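Local coordinates for protein transcriptional regulator, ROK family (Vibrio cholerae O1 biovar eltor, PDB 1Z05) that probably acts as a DNA-binding transcriptional regulator of carbohydrate metabolism, like its E. coli homolog Mlc, and binds a zinc ion, at residues His125-Glu130 and Ala411-Ala416; Arg150-Ile155 and Tyr205-Leu210; Asp336-Leu341 and Asn368-Ile373. All blocks are in the same frame, centred on the assembly; numbering follows the deposited sequence. Where two conformers were deposited one is given.

Interaction 1 of 3, residues His125-Glu130 and Ala411-Ala416; sequences HELGGE and ALIKQA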
ATOM      1  N   HIS A 125     -19.775  -3.505  22.607  1.00 36.57           N
ATOM      2  CA  HIS A 125     -18.627  -4.388  22.835  1.00 36.46           C
ATOM      3  C   HIS A 125     -17.871  -3.966  24.085  1.00 36.56           C
ATOM      4  O   HIS A 125     -17.862  -2.778  24.436  1.00 36.34           O
ATOM      5  CB  HIS A 125     -17.612  -4.251  21.688  1.00 35.48           C
ATOM      6  CG  HIS A 125     -18.004  -4.904  20.397  1.00 34.80           C
ATOM      7  ND1 HIS A 125     -19.058  -4.466  19.627  1.00 41.05           N
ATOM      8  CD2 HIS A 125     -17.418  -5.903  19.696  1.00 32.16           C
ATOM      9  CE1 HIS A 125     -19.139  -5.206  18.533  1.00 38.56           C
ATOM     10  NE2 HIS A 125     -18.158  -6.087  18.553  1.00 42.96           N
ATOM     11  N   GLU A 126     -17.238  -4.920  24.764  0.50 36.35           N
ATOM     12  CA  GLU A 126     -16.233  -4.570  25.764  0.50 36.22           C
ATOM     13  C   GLU A 126     -14.956  -4.211  25.016  0.50 37.44           C
ATOM     14  O   GLU A 126     -14.715  -4.714  23.913  0.50 37.91           O
ATOM     15  CB  GLU A 126     -16.000  -5.684  26.806  0.50 35.90           C
ATOM     16  CG  GLU A 126     -15.572  -7.052  26.267  0.50 34.16           C
ATOM     17  CD  GLU A 126     -14.051  -7.241  26.156  0.50 36.01           C
ATOM     18  OE1 GLU A 126     -13.280  -6.651  26.957  0.50 32.76           O
ATOM     19  OE2 GLU A 126     -13.631  -8.012  25.266  0.50 30.21           O
ATOM     20  N   LEU A 127     -14.152  -3.335  25.614  1.00 38.11           N
ATOM     21  CA  LEU A 127     -12.959  -2.777  24.969  1.00 38.08           C
ATOM     22  C   LEU A 127     -12.015  -3.807  24.316  1.00 38.71           C
ATOM     23  O   LEU A 127     -11.422  -3.526  23.264  1.00 39.58           O
ATOM     24  CB  LEU A 127     -12.191  -1.876  25.954  1.00 38.20           C
ATOM     25  CG  LEU A 127     -11.275  -0.824  25.313  1.00 38.81           C
ATOM     26  CD1 LEU A 127     -12.066   0.194  24.482  1.00 39.98           C
ATOM     27  CD2 LEU A 127     -10.422  -0.140  26.373  1.00 38.96           C
ATOM     28  N   GLY A 128     -11.876  -4.978  24.940  1.00 38.49           N
ATOM     29  CA  GLY A 128     -11.118  -6.098  24.372  1.00 38.76           C
ATOM     30  C   GLY A 128     -11.688  -6.686  23.082  1.00 40.30           C
ATOM     31  O   GLY A 128     -11.007  -7.464  22.402  1.00 41.30           O
ATOM     32  N   GLY A 129     -12.936  -6.341  22.749  1.00 39.74           N
ATOM     33  CA  GLY A 129     -13.526  -6.707  21.459  1.00 39.75           C
ATOM     34  C   GLY A 129     -14.784  -7.569  21.487  1.00 41.56           C
ATOM     35  O   GLY A 129     -15.486  -7.663  20.482  1.00 41.30           O
ATOM     36  N   GLU A 130     -15.074  -8.197  22.627  1.00 40.83           N
ATOM     37  CA  GLU A 130     -16.210  -9.118  22.742  1.00 42.59           C
ATOM     38  C   GLU A 130     -17.573  -8.413  22.725  1.00 41.91           C
ATOM     39  O   GLU A 130     -17.735  -7.356  23.331  1.00 40.73           O
ATOM     40  CB  GLU A 130     -16.070  -9.979  24.003  1.00 43.99           C
ATOM     41  CG  GLU A 130     -16.911 -11.257  23.977  1.00 51.43           C
ATOM     42  CD  GLU A 130     -16.192 -12.473  24.543  1.00 62.86           C
ATOM     43  OE1 GLU A 130     -14.998 -12.363  24.914  1.00 67.78           O
ATOM     44  OE2 GLU A 130     -16.827 -13.554  24.611  1.00 65.93           O
ATOM     45  N   ALA A 411     -12.189  -3.998  15.240  1.00 34.51           N
ATOM     46  CA  ALA A 411     -10.816  -3.898  14.751  1.00 33.51           C
ATOM     47  C   ALA A 411     -10.338  -2.457  14.617  1.00 34.16           C
ATOM     48  O   ALA A 411      -9.192  -2.147  14.939  1.00 32.91           O
ATOM     49  CB  ALA A 411     -10.686  -4.621  13.425  1.00 33.78           C
ATOM     50  N   LEU A 412     -11.217  -1.578  14.135  1.00 34.13           N
ATOM     51  CA  LEU A 412     -10.911  -0.154  14.014  1.00 33.53           C
ATOM     52  C   LEU A 412     -10.579   0.451  15.382  1.00 32.58           C
ATOM     53  O   LEU A 412      -9.679   1.275  15.497  1.00 33.08           O
ATOM     54  CB  LEU A 412     -12.105   0.617  13.422  1.00 33.82           C
ATOM     55  CG  LEU A 412     -12.548   0.326  11.987  1.00 34.43           C
ATOM     56  CD1 LEU A 412     -13.707   1.233  11.612  1.00 31.63           C
ATOM     57  CD2 LEU A 412     -11.384   0.517  11.007  1.00 36.65           C
ATOM     58  N   ILE A 413     -11.347   0.061  16.390  1.00 32.36           N
ATOM     59  CA  ILE A 413     -11.175   0.545  17.771  1.00 33.31           C
ATOM     60  C   ILE A 413      -9.875  -0.010  18.364  1.00 33.05           C
ATOM     61  O   ILE A 413      -9.084   0.736  18.937  1.00 33.01           O
ATOM     62  CB  ILE A 413     -12.400   0.175  18.667  1.00 33.13           C
ATOM     63  CG1 ILE A 413     -13.688   0.857  18.160  1.00 34.13           C
ATOM     64  CG2 ILE A 413     -12.161   0.517  20.158  1.00 33.30           C
ATOM     65  CD1 ILE A 413     -13.537   2.329  17.805  1.00 33.93           C
ATOM     66  N   LYS A 414      -9.654  -1.314  18.221  1.00 32.56           N
ATOM     67  CA  LYS A 414      -8.402  -1.892  18.700  1.00 34.57           C
ATOM     68  C   LYS A 414      -7.184  -1.191  18.070  1.00 34.56           C
ATOM     69  O   LYS A 414      -6.257  -0.819  18.792  1.00 34.60           O
ATOM     70  CB  LYS A 414      -8.371  -3.415  18.518  1.00 35.44           C
ATOM     71  CG  LYS A 414      -7.008  -4.044  18.781  1.00 39.24           C
ATOM     72  CD  LYS A 414      -7.102  -5.274  19.656  1.00 47.36           C
ATOM     73  CE  LYS A 414      -6.905  -4.895  21.124  1.00 51.04           C
ATOM     74  NZ  LYS A 414      -7.358  -5.950  22.070  1.00 52.18           N
ATOM     75  N   GLN A 415      -7.202  -0.987  16.753  0.50 34.32           N
ATOM     76  CA  GLN A 415      -6.082  -0.332  16.075  0.50 34.70           C
ATOM     77  C   GLN A 415      -5.922   1.141  16.472  0.50 33.81           C
ATOM     78  O   GLN A 415      -4.797   1.647  16.508  0.50 33.59           O
ATOM     79  CB  GLN A 415      -6.166  -0.504  14.549  0.50 34.99           C
ATOM     80  CG  GLN A 415      -4.876  -0.150  13.784  0.50 37.44           C
ATOM     81  CD  GLN A 415      -3.638  -0.888  14.296  0.50 40.67           C
ATOM     82  OE1 GLN A 415      -2.634  -0.265  14.644  0.50 40.94           O
ATOM     83  NE2 GLN A 415      -3.706  -2.217  14.342  0.50 39.57           N
ATOM     84  N   ALA A 416      -7.030   1.814  16.790  1.00 32.75           N
ATOM     85  CA  ALA A 416      -6.970   3.210  17.278  1.00 33.10           C
ATOM     86  C   ALA A 416      -6.378   3.316  18.687  1.00 33.72           C
ATOM     87  O   ALA A 416      -5.787   4.336  19.025  1.00 33.71           O
ATOM     88  CB  ALA A 416      -8.347   3.878  17.245  1.00 32.92           C
TER
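Gly129 N bonds to Glu126 O at 2.7 Å and closes the turn whose Gly128 faces Lys414. This is the turn of a beta hairpin that joins strands 119-126 and 131-138. It is a type I turn followed by a G1 bulge, with Glu126 N bonded to Glu130 O at 2.9 Å. Gly129 fills the bulge position with a phi of 120°, where a CB would press on the preceding carbonyl oxygen. In one of two conformers of Glu126, OE2 also accepts from Glu130 N at 3.0 Å, nearly straight (166°); this bond is less certain. The turn faces helix 407-418 of the actin-like fold. Lys414 sits on that helix with CG anti to its backbone N (chi1 170°). Its chain then bends at chi2 and chi3, which brings NZ to 4.0 Å from Gly128 O. That is a mere approach; NZ makes its salt bridge with Asp49, in helix 35-51. The second touch is apolar and buried. Leu127 and Ile413 both rest on Phe110 of strand 108-116, and Ile413 also reaches Phe213 of strand 212-216. The direct contact is small; helix and turn share a floor of sheet residues. Leu127 CD1 meets Ile413 CG2 at 4.3 Å.

Interaction 2 of 3, residues Arg150-Ile155 and Tyr205-Leu210; sequences RLLFEI and YKATGL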
ATOM      1  N   ARG A 150     -32.517   8.867  10.781  1.00 38.85           N
ATOM      2  CA  ARG A 150     -32.910   7.588  11.365  1.00 38.38           C
ATOM      3  C   ARG A 150     -31.797   6.969  12.206  1.00 38.77           C
ATOM      4  O   ARG A 150     -32.048   6.455  13.299  1.00 36.67           O
ATOM      5  CB  ARG A 150     -33.340   6.612  10.256  1.00 39.36           C
ATOM      6  CG  ARG A 150     -33.742   5.215  10.754  1.00 39.04           C
ATOM      7  CD  ARG A 150     -35.001   5.246  11.635  1.00 42.67           C
ATOM      8  NE  ARG A 150     -35.320   3.917  12.150  1.00 43.70           N
ATOM      9  CZ  ARG A 150     -36.030   3.005  11.489  1.00 42.37           C
ATOM     10  NH1 ARG A 150     -36.502   3.269  10.278  1.00 41.47           N
ATOM     11  NH2 ARG A 150     -36.257   1.820  12.037  1.00 41.51           N
ATOM     12  N   LEU A 151     -30.572   7.025  11.686  1.00 37.11           N
ATOM     13  CA  LEU A 151     -29.413   6.452  12.363  1.00 39.37           C
ATOM     14  C   LEU A 151     -29.111   7.142  13.700  1.00 37.93           C
ATOM     15  O   LEU A 151     -28.791   6.475  14.682  1.00 37.77           O
ATOM     16  CB  LEU A 151     -28.199   6.462  11.422  1.00 40.01           C
ATOM     17  CG  LEU A 151     -26.851   5.906  11.864  1.00 45.20           C
ATOM     18  CD1 LEU A 151     -26.147   5.274  10.655  1.00 48.48           C
ATOM     19  CD2 LEU A 151     -26.006   7.015  12.475  1.00 47.36           C
ATOM     20  N   LEU A 152     -29.220   8.469  13.731  1.00 36.39           N
ATOM     21  CA  LEU A 152     -28.987   9.231  14.959  1.00 35.08           C
ATOM     22  C   LEU A 152     -30.101   8.952  15.976  1.00 34.30           C
ATOM     23  O   LEU A 152     -29.837   8.796  17.166  1.00 35.19           O
ATOM     24  CB  LEU A 152     -28.854  10.741  14.659  1.00 34.68           C
ATOM     25  CG  LEU A 152     -27.689  11.137  13.727  1.00 36.29           C
ATOM     26  CD1 LEU A 152     -27.747  12.607  13.316  1.00 38.89           C
ATOM     27  CD2 LEU A 152     -26.316  10.801  14.317  1.00 37.73           C
ATOM     28  N   PHE A 153     -31.340   8.866  15.495  1.00 33.46           N
ATOM     29  CA  PHE A 153     -32.481   8.497  16.342  1.00 33.59           C
ATOM     30  C   PHE A 153     -32.262   7.113  16.966  1.00 34.60           C
ATOM     31  O   PHE A 153     -32.586   6.899  18.135  1.00 33.49           O
ATOM     32  CB  PHE A 153     -33.772   8.506  15.527  1.00 33.87           C
ATOM     33  CG  PHE A 153     -34.458   9.855  15.457  1.00 33.40           C
ATOM     34  CD1 PHE A 153     -33.734  11.044  15.536  1.00 33.75           C
ATOM     35  CD2 PHE A 153     -35.836   9.928  15.269  1.00 29.66           C
ATOM     36  CE1 PHE A 153     -34.379  12.286  15.449  1.00 31.14           C
ATOM     37  CE2 PHE A 153     -36.495  11.162  15.184  1.00 32.57           C
ATOM     38  CZ  PHE A 153     -35.767  12.343  15.275  1.00 33.58           C
ATOM     39  N   GLU A 154     -31.696   6.188  16.187  1.00 34.28           N
ATOM     40  CA  GLU A 154     -31.453   4.825  16.670  1.00 36.59           C
ATOM     41  C   GLU A 154     -30.313   4.721  17.676  1.00 37.46           C
ATOM     42  O   GLU A 154     -30.360   3.884  18.584  1.00 37.57           O
ATOM     43  CB  GLU A 154     -31.228   3.861  15.507  1.00 36.40           C
ATOM     44  CG  GLU A 154     -32.476   3.618  14.659  1.00 35.77           C
ATOM     45  CD  GLU A 154     -33.629   2.939  15.412  1.00 38.30           C
ATOM     46  OE1 GLU A 154     -33.426   2.443  16.544  1.00 41.18           O
ATOM     47  OE2 GLU A 154     -34.751   2.901  14.854  1.00 36.85           O
ATOM     48  N   ILE A 155     -29.295   5.567  17.522  1.00 37.84           N
ATOM     49  CA  ILE A 155     -28.217   5.646  18.520  1.00 40.48           C
ATOM     50  C   ILE A 155     -28.770   6.172  19.852  1.00 39.97           C
ATOM     51  O   ILE A 155     -28.540   5.571  20.907  1.00 40.27           O
ATOM     52  CB  ILE A 155     -27.023   6.521  18.032  1.00 41.54           C
ATOM     53  CG1 ILE A 155     -26.284   5.838  16.878  1.00 41.93           C
ATOM     54  CG2 ILE A 155     -26.035   6.796  19.172  1.00 42.93           C
ATOM     55  CD1 ILE A 155     -25.276   6.765  16.155  1.00 42.61           C
ATOM     56  N   TYR A 205     -20.331  12.246  15.685  1.00 39.80           N
ATOM     57  CA  TYR A 205     -19.545  12.946  16.700  1.00 41.27           C
ATOM     58  C   TYR A 205     -20.306  14.145  17.275  1.00 41.00           C
ATOM     59  O   TYR A 205     -20.278  14.377  18.483  1.00 40.74           O
ATOM     60  CB  TYR A 205     -18.179  13.373  16.154  1.00 42.05           C
ATOM     61  CG  TYR A 205     -17.467  14.386  17.021  1.00 45.82           C
ATOM     62  CD1 TYR A 205     -16.910  14.020  18.251  1.00 47.70           C
ATOM     63  CD2 TYR A 205     -17.352  15.712  16.616  1.00 45.20           C
ATOM     64  CE1 TYR A 205     -16.260  14.954  19.053  1.00 47.51           C
ATOM     65  CE2 TYR A 205     -16.706  16.651  17.408  1.00 49.09           C
ATOM     66  CZ  TYR A 205     -16.157  16.265  18.624  1.00 48.10           C
ATOM     67  OH  TYR A 205     -15.515  17.204  19.410  1.00 48.43           O
ATOM     68  N   LYS A 206     -20.993  14.895  16.414  1.00 40.61           N
ATOM     69  CA  LYS A 206     -21.808  16.021  16.871  1.00 41.02           C
ATOM     70  C   LYS A 206     -22.963  15.563  17.779  1.00 41.03           C
ATOM     71  O   LYS A 206     -23.302  16.233  18.752  1.00 39.29           O
ATOM     72  CB  LYS A 206     -22.344  16.830  15.682  1.00 41.05           C
ATOM     73  CG  LYS A 206     -23.176  18.031  16.091  1.00 42.44           C
ATOM     74  CD  LYS A 206     -23.936  18.618  14.917  1.00 46.88           C
ATOM     75  CE  LYS A 206     -24.696  19.869  15.342  1.00 49.27           C
ATOM     76  NZ  LYS A 206     -25.299  20.574  14.180  1.00 52.71           N
ATOM     77  N   ALA A 207     -23.545  14.413  17.462  1.00 41.49           N
ATOM     78  CA  ALA A 207     -24.694  13.900  18.199  1.00 42.50           C
ATOM     79  C   ALA A 207     -24.339  13.170  19.504  1.00 42.87           C
ATOM     80  O   ALA A 207     -25.223  12.926  20.334  1.00 43.40           O
ATOM     81  CB  ALA A 207     -25.528  12.996  17.295  1.00 42.90           C
ATOM     82  N   THR A 208     -23.061  12.824  19.690  1.00 41.86           N
ATOM     83  CA  THR A 208     -22.649  11.985  20.824  1.00 40.93           C
ATOM     84  C   THR A 208     -21.463  12.515  21.643  1.00 41.04           C
ATOM     85  O   THR A 208     -21.298  12.150  22.814  1.00 40.60           O
ATOM     86  CB  THR A 208     -22.308  10.532  20.376  1.00 41.50           C
ATOM     87  OG1 THR A 208     -21.123  10.535  19.571  1.00 39.72           O
ATOM     88  CG2 THR A 208     -23.471   9.887  19.603  1.00 39.46           C
ATOM     89  N   GLY A 209     -20.632  13.352  21.023  1.00 40.39           N
ATOM     90  CA  GLY A 209     -19.378  13.791  21.638  1.00 39.63           C
ATOM     91  C   GLY A 209     -18.272  12.737  21.628  1.00 39.73           C
ATOM     92  O   GLY A 209     -17.164  13.000  22.086  1.00 40.29           O
ATOM     93  N   LEU A 210     -18.564  11.555  21.089  1.00 39.29           N
ATOM     94  CA  LEU A 210     -17.611  10.435  21.066  1.00 41.43           C
ATOM     95  C   LEU A 210     -16.759  10.414  19.799  1.00 40.99           C
ATOM     96  O   LEU A 210     -17.247  10.797  18.738  1.00 41.57           O
ATOM     97  CB  LEU A 210     -18.358   9.103  21.183  1.00 40.58           C
ATOM     98  CG  LEU A 210     -19.048   8.767  22.515  1.00 44.90           C
ATOM     99  CD1 LEU A 210     -19.952   7.533  22.377  1.00 41.11           C
ATOM    100  CD2 LEU A 210     -18.052   8.584  23.650  1.00 41.14           C
TER
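Leu152 and Ala207 make the closer of two apolar touches between helix 144-161 and the end of helix 200-208. Leu152 CD2 lies 3.8 Å from Ala207 CB. Leu152 CG is anti to the carbonyl carbon (chi1 -61°), and this carries the branch across to the methyl. The second touch is methyl to methyl, Ile155 CG2 to Thr208 CG2 at 4.0 Å, with the two side chains at about a right angle. The inner side is densely buried. Ile155 packs there on Ile204, which Leu152 also touches. Leu151 rests on Ile174 and Thr208 on Ile172, both of strand 168-176, and each helix thus sits against the sheet of the first lobe of the ROK fold. The Leu152 and Ala207 touch is close but lies at the solvent edge. Ala207 is exposed, though its CB points toward the other helix. Thr208 keeps its polar end within its own helix end. OG1 bonds to Ile204 O and accepts from Leu210 N at 3.1 Å, an ST turn where the helix ends and Gly209 takes a positive phi. No hydrogen bond or salt bridge joins the two segments. The direct contact is purely apolar; it rests on van der Waals packing and gives no polar directionality.

Interaction 3 of 3, residues Asp336-Leu341 and Asn368-Ile373; sequences DVIQQL and NQAKSI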
ATOM      1  N   ASP A 336     -20.130 -28.209 -10.810  1.00 31.38           N
ATOM      2  CA  ASP A 336     -19.551 -27.556 -11.991  1.00 32.84           C
ATOM      3  C   ASP A 336     -19.623 -26.018 -11.945  1.00 33.55           C
ATOM      4  O   ASP A 336     -18.680 -25.323 -12.349  1.00 33.99           O
ATOM      5  CB  ASP A 336     -20.219 -28.075 -13.264  1.00 31.51           C
ATOM      6  CG  ASP A 336     -19.388 -27.797 -14.505  1.00 37.26           C
ATOM      7  OD1 ASP A 336     -18.237 -28.310 -14.590  1.00 36.68           O
ATOM      8  OD2 ASP A 336     -19.890 -27.070 -15.398  1.00 41.30           O
ATOM      9  N   VAL A 337     -20.748 -25.501 -11.467  1.00 33.41           N
ATOM     10  CA  VAL A 337     -20.930 -24.055 -11.279  1.00 33.44           C
ATOM     11  C   VAL A 337     -19.925 -23.493 -10.251  1.00 33.50           C
ATOM     12  O   VAL A 337     -19.288 -22.469 -10.496  1.00 34.93           O
ATOM     13  CB  VAL A 337     -22.398 -23.725 -10.894  1.00 33.57           C
ATOM     14  CG1 VAL A 337     -22.560 -22.262 -10.457  1.00 33.02           C
ATOM     15  CG2 VAL A 337     -23.338 -24.036 -12.058  1.00 32.24           C
ATOM     16  N   ILE A 338     -19.768 -24.171  -9.119  1.00 34.13           N
ATOM     17  CA  ILE A 338     -18.784 -23.751  -8.105  1.00 34.25           C
ATOM     18  C   ILE A 338     -17.328 -23.820  -8.599  1.00 33.13           C
ATOM     19  O   ILE A 338     -16.497 -22.957  -8.256  1.00 31.13           O
ATOM     20  CB  ILE A 338     -18.968 -24.530  -6.760  1.00 35.08           C
ATOM     21  CG1 ILE A 338     -20.326 -24.192  -6.114  1.00 35.38           C
ATOM     22  CG2 ILE A 338     -17.838 -24.230  -5.777  1.00 35.19           C
ATOM     23  CD1 ILE A 338     -20.633 -22.699  -6.031  1.00 41.45           C
ATOM     24  N   GLN A 339     -17.010 -24.850  -9.382  1.00 33.73           N
ATOM     25  CA  GLN A 339     -15.659 -24.993  -9.948  1.00 34.34           C
ATOM     26  C   GLN A 339     -15.357 -23.862 -10.927  1.00 34.31           C
ATOM     27  O   GLN A 339     -14.278 -23.279 -10.875  1.00 35.39           O
ATOM     28  CB  GLN A 339     -15.439 -26.383 -10.577  1.00 33.27           C
ATOM     29  CG  GLN A 339     -15.383 -27.494  -9.535  1.00 33.91           C
ATOM     30  CD  GLN A 339     -15.379 -28.887 -10.139  1.00 35.19           C
ATOM     31  OE1 GLN A 339     -15.812 -29.090 -11.278  1.00 37.49           O
ATOM     32  NE2 GLN A 339     -14.902 -29.857  -9.368  1.00 33.50           N
ATOM     33  N   GLN A 340     -16.315 -23.543 -11.791  0.60 34.82           N
ATOM     34  CA  GLN A 340     -16.178 -22.424 -12.721  0.60 36.09           C
ATOM     35  C   GLN A 340     -15.963 -21.089 -11.993  0.60 35.60           C
ATOM     36  O   GLN A 340     -15.131 -20.281 -12.398  0.60 35.16           O
ATOM     37  CB  GLN A 340     -17.401 -22.343 -13.636  0.60 37.24           C
ATOM     38  CG  GLN A 340     -17.270 -21.322 -14.751  0.60 38.15           C
ATOM     39  CD  GLN A 340     -18.500 -21.257 -15.640  0.60 39.57           C
ATOM     40  OE1 GLN A 340     -19.032 -22.283 -16.070  0.60 44.71           O
ATOM     41  NE2 GLN A 340     -18.952 -20.042 -15.926  0.60 42.80           N
ATOM     42  N   LEU A 341     -16.724 -20.874 -10.921  1.00 35.51           N
ATOM     43  CA  LEU A 341     -16.540 -19.716 -10.046  1.00 35.79           C
ATOM     44  C   LEU A 341     -15.111 -19.668  -9.494  1.00 34.97           C
ATOM     45  O   LEU A 341     -14.465 -18.621  -9.536  1.00 36.01           O
ATOM     46  CB  LEU A 341     -17.540 -19.747  -8.886  1.00 34.50           C
ATOM     47  CG  LEU A 341     -17.376 -18.674  -7.798  1.00 36.17           C
ATOM     48  CD1 LEU A 341     -17.552 -17.266  -8.343  1.00 34.87           C
ATOM     49  CD2 LEU A 341     -18.367 -18.924  -6.665  1.00 37.15           C
ATOM     50  N   ASN A 368     -18.098 -20.226   1.242  1.00 39.42           N
ATOM     51  CA  ASN A 368     -17.281 -21.126   2.056  1.00 38.78           C
ATOM     52  C   ASN A 368     -18.011 -22.414   2.476  1.00 39.15           C
ATOM     53  O   ASN A 368     -17.379 -23.368   2.947  1.00 38.09           O
ATOM     54  CB  ASN A 368     -16.695 -20.402   3.269  1.00 38.40           C
ATOM     55  CG  ASN A 368     -15.463 -19.599   2.924  1.00 41.51           C
ATOM     56  OD1 ASN A 368     -14.594 -20.057   2.178  1.00 41.00           O
ATOM     57  ND2 ASN A 368     -15.370 -18.390   3.475  1.00 37.58           N
ATOM     58  N   GLN A 369     -19.329 -22.435   2.293  0.50 38.93           N
ATOM     59  CA  GLN A 369     -20.134 -23.634   2.544  0.50 39.50           C
ATOM     60  C   GLN A 369     -19.889 -24.715   1.486  0.50 39.18           C
ATOM     61  O   GLN A 369     -20.274 -25.871   1.664  0.50 39.28           O
ATOM     62  CB  GLN A 369     -21.619 -23.271   2.649  0.50 39.12           C
ATOM     63  CG  GLN A 369     -21.948 -22.468   3.910  0.50 39.15           C
ATOM     64  CD  GLN A 369     -23.306 -21.783   3.866  0.50 40.44           C
ATOM     65  OE1 GLN A 369     -24.130 -22.054   2.992  0.50 40.36           O
ATOM     66  NE2 GLN A 369     -23.542 -20.883   4.820  0.50 41.42           N
ATOM     67  N   ALA A 370     -19.237 -24.327   0.394  1.00 39.01           N
ATOM     68  CA  ALA A 370     -18.796 -25.270  -0.631  1.00 38.79           C
ATOM     69  C   ALA A 370     -17.274 -25.236  -0.812  1.00 39.12           C
ATOM     70  O   ALA A 370     -16.767 -25.540  -1.897  1.00 39.36           O
ATOM     71  CB  ALA A 370     -19.502 -24.974  -1.955  1.00 38.84           C
ATOM     72  N   LYS A 371     -16.545 -24.893   0.253  1.00 38.63           N
ATOM     73  CA  LYS A 371     -15.089 -24.710   0.155  1.00 39.68           C
ATOM     74  C   LYS A 371     -14.317 -25.947  -0.309  1.00 39.36           C
ATOM     75  O   LYS A 371     -13.290 -25.812  -0.969  1.00 40.56           O
ATOM     76  CB  LYS A 371     -14.488 -24.130   1.444  1.00 40.12           C
ATOM     77  CG  LYS A 371     -14.417 -25.058   2.648  1.00 40.86           C
ATOM     78  CD  LYS A 371     -14.042 -24.254   3.885  1.00 40.92           C
ATOM     79  CE  LYS A 371     -13.377 -25.091   4.947  1.00 45.00           C
ATOM     80  NZ  LYS A 371     -12.876 -24.213   6.053  1.00 45.53           N
ATOM     81  N   SER A 372     -14.815 -27.142   0.022  1.00 38.59           N
ATOM     82  CA  SER A 372     -14.192 -28.390  -0.424  1.00 37.75           C
ATOM     83  C   SER A 372     -14.155 -28.491  -1.945  1.00 36.41           C
ATOM     84  O   SER A 372     -13.263 -29.136  -2.508  1.00 35.46           O
ATOM     85  CB  SER A 372     -14.914 -29.605   0.166  1.00 37.83           C
ATOM     86  OG  SER A 372     -16.163 -29.803  -0.481  1.00 40.31           O
ATOM     87  N   ILE A 373     -15.120 -27.843  -2.600  1.00 35.90           N
ATOM     88  CA  ILE A 373     -15.235 -27.831  -4.059  1.00 36.31           C
ATOM     89  C   ILE A 373     -14.544 -26.600  -4.657  1.00 36.28           C
ATOM     90  O   ILE A 373     -13.830 -26.693  -5.662  1.00 35.98           O
ATOM     91  CB  ILE A 373     -16.736 -27.864  -4.510  1.00 38.14           C
ATOM     92  CG1 ILE A 373     -17.459 -29.118  -3.985  1.00 36.45           C
ATOM     93  CG2 ILE A 373     -16.879 -27.709  -6.041  1.00 39.11           C
ATOM     94  CD1 ILE A 373     -16.884 -30.468  -4.467  1.00 45.75           C
TER
HETATM   95  O   HOH W   1     -13.324 -28.955  -6.954  1.00 42.01           O
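Gln339 crosses Ile373 obliquely, and its side chain can be followed outward from the helix. CB stands back, 4.9 Å from Ile373 CG2. CG makes the apolar touch, 3.8 Å from that same methyl. CG is anti to the carbonyl carbon (chi1 -69°). The extended chain beyond it carries the amide past the isoleucine, where NE2 donates to a water at 3.0 Å. The water in turn donates to Ile373 O at 2.7 Å, a bridge that gives the carbonyl a partner near the start of helix 371-385. The contact joins this helix to the long helix 332-356 in the second lobe of the actin-like ROK fold. Strand 360-364 lies between them in sequence, and helix 371-385 lies on the crossover from that strand to the parallel strand 395-398. On the buried side the contact passes to Ile338. Its CG2 is 3.6 Å from Ile373 CG2, and the two side chains cross at about a right angle. The same Ile338 methyl lies 4.2 Å from Ala370 CB. Ala370 holds the N-cap position, and its O accepts from Ile373 N at 2.9 Å.

In the fold
Interactions 1 and 2 belong to the first lobe of the ROK fold, with centres about 19 Å apart. They share the sheet containing strands 108-116 and 168-176. Helix 407-418 of interaction 1 and the helices of interaction 2 pack on opposite faces of it. Ser171, Ala173 and Thr175 meet helix 407-418, while Ile172 and Ile174 meet the helices of interaction 2. Interaction 3 lies in the other lobe, about 34 Å from the centre of interaction 1 and 42 Å from that of interaction 2. Along the chain, interaction 2 closes before interaction 3 opens, and both are nested within the loop closed by interaction 1. The chain thus builds the second lobe and then returns to the first through helix 407-418.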